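Local coordinates for iron-binding protein (Staphylococcus epidermidis, PDB 4M7O) that probably binds iron, perhaps as a siderophore complex, outside the cell membrane and hands it on for uptake, at residues I126-T130 against D131-Q135; S226-I229 against E230-K233. All coordinates share one frame; numbering follows the deposited sequence.

Contact 1: I126-T130 against D131-Q135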
loop_
_atom_site.group_PDB
_atom_site.type_symbol
_atom_site.label_atom_id
_atom_site.label_comp_id
_atom_site.label_asym_id
_atom_site.label_seq_id
_atom_site.Cartn_x
_atom_site.Cartn_y
_atom_site.Cartn_z
ATOM N N ILE A 126 0.465 -8.333 14.428
ATOM C CA ILE A 126 -0.431 -9.438 14.097
ATOM C C ILE A 126 0.141 -10.748 14.623
ATOM O O ILE A 126 -0.607 -11.636 15.042
ATOM C CB ILE A 126 -0.677 -9.536 12.586
ATOM C CG1 ILE A 126 -1.391 -8.277 12.101
ATOM C CG2 ILE A 126 -1.497 -10.807 12.242
ATOM C CD1 ILE A 126 -1.452 -8.164 10.593
ATOM N N GLY A 127 1.468 -10.867 14.612
ATOM C CA GLY A 127 2.121 -12.030 15.184
ATOM C C GLY A 127 1.828 -12.159 16.664
ATOM O O GLY A 127 1.552 -13.254 17.154
ATOM N N GLN A 128 1.881 -11.048 17.391
ATOM C CA GLN A 128 1.660 -11.113 18.829
ATOM C C GLN A 128 0.187 -11.345 19.144
ATOM O O GLN A 128 -0.147 -12.012 20.117
ATOM C CB GLN A 128 2.161 -9.852 19.518
ATOM C CG GLN A 128 1.959 -9.868 21.023
ATOM C CD GLN A 128 2.770 -8.800 21.719
ATOM O OE1 GLN A 128 3.315 -7.904 21.072
ATOM N NE2 GLN A 128 2.865 -8.892 23.047
ATOM N N LEU A 129 -0.687 -10.803 18.303
ATOM C CA LEU A 129 -2.127 -10.946 18.478
ATOM C C LEU A 129 -2.553 -12.409 18.352
ATOM O O LEU A 129 -3.353 -12.899 19.148
ATOM C CB LEU A 129 -2.864 -10.075 17.448
ATOM C CG LEU A 129 -4.373 -10.285 17.296
ATOM C CD1 LEU A 129 -5.120 -9.912 18.566
ATOM C CD2 LEU A 129 -4.928 -9.522 16.101
ATOM N N THR A 130 -1.985 -13.101 17.368
ATOM C CA THR A 130 -2.367 -14.477 17.039
ATOM C C THR A 130 -1.426 -15.524 17.604
ATOM O O THR A 130 -1.479 -16.681 17.186
ATOM C CB THR A 130 -2.365 -14.699 15.515
ATOM O OG1 THR A 130 -1.045 -14.453 15.001
ATOM C CG2 THR A 130 -3.336 -13.762 14.839
ATOM N N ASP A 131 -0.558 -15.119 18.526
ATOM C CA ASP A 131 0.419 -16.036 19.116
ATOM C C ASP A 131 1.227 -16.750 18.030
ATOM O O ASP A 131 1.417 -17.960 18.070
ATOM C CB ASP A 131 -0.268 -17.050 20.044
ATOM C CG ASP A 131 0.706 -17.740 20.982
ATOM O OD1 ASP A 131 1.808 -17.199 21.199
ATOM O OD2 ASP A 131 0.369 -18.823 21.508
ATOM N N ARG A 132 1.692 -15.987 17.049
ATOM C CA ARG A 132 2.553 -16.520 16.006
ATOM C C ARG A 132 3.801 -15.655 15.927
ATOM O O ARG A 132 4.229 -15.279 14.839
ATOM C CB ARG A 132 1.817 -16.517 14.662
ATOM C CG ARG A 132 0.514 -17.299 14.690
ATOM C CD ARG A 132 0.762 -18.786 14.823
ATOM N NE ARG A 132 1.267 -19.341 13.570
ATOM C CZ ARG A 132 1.710 -20.585 13.415
ATOM N NH1 ARG A 132 1.714 -21.432 14.435
ATOM N NH2 ARG A 132 2.148 -20.985 12.233
ATOM N N GLU A 133 4.367 -15.340 17.091
ATOM C CA GLU A 133 5.463 -14.380 17.202
ATOM C C GLU A 133 6.724 -14.841 16.473
ATOM O O GLU A 133 7.378 -14.056 15.784
ATOM C CB GLU A 133 5.754 -14.078 18.678
ATOM C CG GLU A 133 4.589 -13.394 19.401
ATOM C CD GLU A 133 4.921 -12.978 20.828
ATOM O OE1 GLU A 133 5.270 -13.856 21.646
ATOM O OE2 GLU A 133 4.828 -11.769 21.130
ATOM N N LYS A 134 7.046 -16.122 16.620
ATOM C CA LYS A 134 8.179 -16.727 15.925
ATOM C C LYS A 134 8.051 -16.561 14.411
ATOM O O LYS A 134 9.007 -16.191 13.739
ATOM C CB LYS A 134 8.287 -18.210 16.289
ATOM C CG LYS A 134 9.289 -18.992 15.463
ATOM N N GLN A 135 6.856 -16.812 13.888
ATOM C CA GLN A 135 6.597 -16.707 12.464
ATOM C C GLN A 135 6.660 -15.260 11.988
ATOM O O GLN A 135 7.072 -14.994 10.858
ATOM C CB GLN A 135 5.228 -17.311 12.120
ATOM C CG GLN A 135 5.114 -18.829 12.298
ATOM C CD GLN A 135 4.940 -19.255 13.744
ATOM O OE1 GLN A 135 4.760 -18.425 14.640
ATOM N NE2 GLN A 135 4.989 -20.563 13.980
#
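The N-H of R132 reaches back five residues to G127 O, a short 2.7 Å bond in the carbonyl plane. E133 passes close by, its CA 4.6 Å from that of G127, and glycine suits this place because the R132 carbonyl and E133 backbone lie where a side chain would project. A second grip comes from T130, whose short hydroxyl can bond back to the last turn: OG1 meets I126 O at 2.9 Å. That carbonyl also accepts T130 N, the two donors reaching it from opposite faces of its plane. The threonine torsion (chi1 60°) sets OG1 between backbone N and carbonyl carbon, while the CG of R132 rests on T130 OG1 at 3.3 Å. D131 has a positive phi, 53°, the left-handed conformation that ends a helix in a Schellman-type turn and that aspartate, after glycine and asparagine, tolerates well; R132 to G127 is its 6→1 bond, whereas D131 N and Q128 O stand 3.5 Å apart. Q128 and E133 run alongside, with E133 OE2 3.4 Å from Q128 CG. R132, at the N-cap position of helix 133-152, has a chain long enough to fold at chi2 and chi3 and give NH2 to the backbone oxygen L39 O, which holds that end of the guanidinium. Farther out, I126 and L129 pack against strands 82-86 and 106-110, anchoring helix 116-129 to the parallel sheet.

Contact 2: S226-I229 against E230-K233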
loop_
_atom_site.group_PDB
_atom_site.type_symbol
_atom_site.label_atom_id
_atom_site.label_comp_id
_atom_site.label_asym_id
_atom_site.label_seq_id
_atom_site.Cartn_x
_atom_site.Cartn_y
_atom_site.Cartn_z
ATOM N N SER A 226 0.082 5.392 -21.590
ATOM C CA SER A 226 -0.293 6.272 -22.696
ATOM C C SER A 226 -1.313 7.331 -22.274
ATOM O O SER A 226 -1.295 8.450 -22.784
ATOM C CB SER A 226 -0.847 5.456 -23.865
ATOM O OG SER A 226 -2.001 4.725 -23.475
ATOM N N ASP A 227 -2.201 6.973 -21.347
ATOM C CA ASP A 227 -3.227 7.900 -20.862
ATOM C C ASP A 227 -2.638 9.027 -20.022
ATOM O O ASP A 227 -3.035 10.190 -20.161
ATOM C CB ASP A 227 -4.299 7.159 -20.052
ATOM C CG ASP A 227 -5.328 6.471 -20.934
ATOM O OD1 ASP A 227 -5.084 6.337 -22.154
ATOM O OD2 ASP A 227 -6.379 6.053 -20.402
ATOM N N TYR A 228 -1.695 8.685 -19.150
ATOM C CA TYR A 228 -1.052 9.700 -18.328
ATOM C C TYR A 228 -0.194 10.593 -19.209
ATOM O O TYR A 228 -0.134 11.804 -18.993
ATOM C CB TYR A 228 -0.222 9.064 -17.216
ATOM C CG TYR A 228 0.428 10.063 -16.280
ATOM C CD1 TYR A 228 -0.312 11.078 -15.686
ATOM C CD2 TYR A 228 1.771 9.973 -15.973
ATOM C CE1 TYR A 228 0.280 11.981 -14.819
ATOM C CE2 TYR A 228 2.376 10.874 -15.112
ATOM C CZ TYR A 228 1.632 11.875 -14.539
ATOM O OH TYR A 228 2.242 12.765 -13.679
ATOM N N ILE A 229 0.445 9.991 -20.213
ATOM C CA ILE A 229 1.235 10.749 -21.178
ATOM C C ILE A 229 0.360 11.760 -21.916
ATOM O O ILE A 229 0.772 12.902 -22.119
ATOM C CB ILE A 229 1.972 9.828 -22.189
ATOM C CG1 ILE A 229 3.086 9.037 -21.497
ATOM C CG2 ILE A 229 2.583 10.630 -23.322
ATOM C CD1 ILE A 229 3.738 7.995 -22.393
ATOM N N GLU A 230 -0.857 11.363 -22.290
ATOM C CA GLU A 230 -1.743 12.288 -23.000
ATOM C C GLU A 230 -2.238 13.423 -22.101
ATOM O O GLU A 230 -2.341 14.566 -22.546
ATOM C CB GLU A 230 -2.908 11.555 -23.675
ATOM C CG GLU A 230 -2.473 10.614 -24.806
ATOM C CD GLU A 230 -1.694 11.318 -25.922
ATOM O OE1 GLU A 230 -2.188 12.341 -26.443
ATOM O OE2 GLU A 230 -0.587 10.850 -26.282
HETATM N N MSE A 231 -2.526 13.118 -20.839
HETATM C CA MSE A 231 -2.891 14.161 -19.890
HETATM C C MSE A 231 -1.774 15.190 -19.748
HETATM O O MSE A 231 -2.028 16.391 -19.760
HETATM C CB MSE A 231 -3.186 13.561 -18.521
HETATM C CG MSE A 231 -4.424 12.696 -18.459
HETATM SE SE MSE A 231 -4.496 11.827 -16.706
HETATM C CE MSE A 231 -4.016 13.396 -15.638
ATOM N N ILE A 232 -0.545 14.708 -19.584
ATOM C CA ILE A 232 0.616 15.587 -19.431
ATOM C C ILE A 232 0.758 16.516 -20.625
ATOM O O ILE A 232 1.038 17.700 -20.466
ATOM C CB ILE A 232 1.925 14.784 -19.257
ATOM C CG1 ILE A 232 1.893 13.991 -17.952
ATOM C CG2 ILE A 232 3.129 15.698 -19.272
ATOM C CD1 ILE A 232 1.651 14.845 -16.735
ATOM N N LYS A 233 0.543 15.977 -21.820
ATOM C CA LYS A 233 0.644 16.770 -23.037
ATOM C C LYS A 233 -0.408 17.864 -23.079
ATOM O O LYS A 233 -0.196 18.893 -23.700
ATOM C CB LYS A 233 0.541 15.889 -24.287
ATOM C CG LYS A 233 1.804 15.118 -24.598
ATOM C CD LYS A 233 1.662 14.312 -25.887
ATOM C CE LYS A 233 2.987 13.672 -26.287
ATOM N NZ LYS A 233 2.799 12.541 -27.240
#
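Four backbone hydrogen bonds join S226-I229 to E230-K233, each amide reaching the carbonyl four residues earlier. E230 N meets S226 O at 3.0 Å and is the most bent of the set (N-H...O 146°); M231 N to D227 O and I232 N to Y228 O have the same length but are straighter, and K233 N completes the series at I229 O. All four donors sit tilted from the carbonyl planes, as is usual in an alpha helix. Beyond the backbone, the hydroxyl of the buried Y228 hydrogen-bonds to E166 OE1. On the exposed side, where charged residues suit the solvent, E230 bends at chi2 and K233 stretches out, giving a long salt bridge of 3.9 Å between E230 OE2 and K233 NZ. It probably adds little more than a loose electrostatic tie.

The apolar side is built round the ring of Y228, whose CG stands anti to the backbone N (chi1 -177°), which sends the ring outward with a lean toward I232. I232 CG1 lies over one face in a CH-pi contact, 4.0 Å from the ring centroid and close to its normal, and I232 CD1 touches Y228 CZ at 3.7 Å. M231, a selenomethionine, comes instead to the ring edge, its CE 4.4 Å from Y228 CD1. The flat aromatic ring and the CG1-CD1 arm of the isoleucine that lies on it thus fit together before both residues meet the sheet: Y228 and I232 each touch L217 of strand 216-219 and I249 of strand 249-251, and I229 adds to I249. Helix 225-234, packed on two neighbouring parallel strands that precede and follow it in the chain, belongs to a beta-alpha-beta crossover.

Contact 1 comes first in the sequence; the two flank the middle of the molecule, their own centres 45 Å apart and their nearest atoms about 32 Å. They share no helix or sheet. Contact 1 marks the turn where helix 116-129, packed on the five-stranded parallel sheet, gives way to the long helix 133-152; contact 2 lies within helix 225-234, against the mixed sheet, whose strands follow helix 133-152 in the chain. This division is consistent with the two-lobed binding proteins in which a long helix links the lobes, with ligand expected in the cleft between them. Contact 1 probably sits where the first lobe passes into the linking helix, and contact 2 probably in the second lobe.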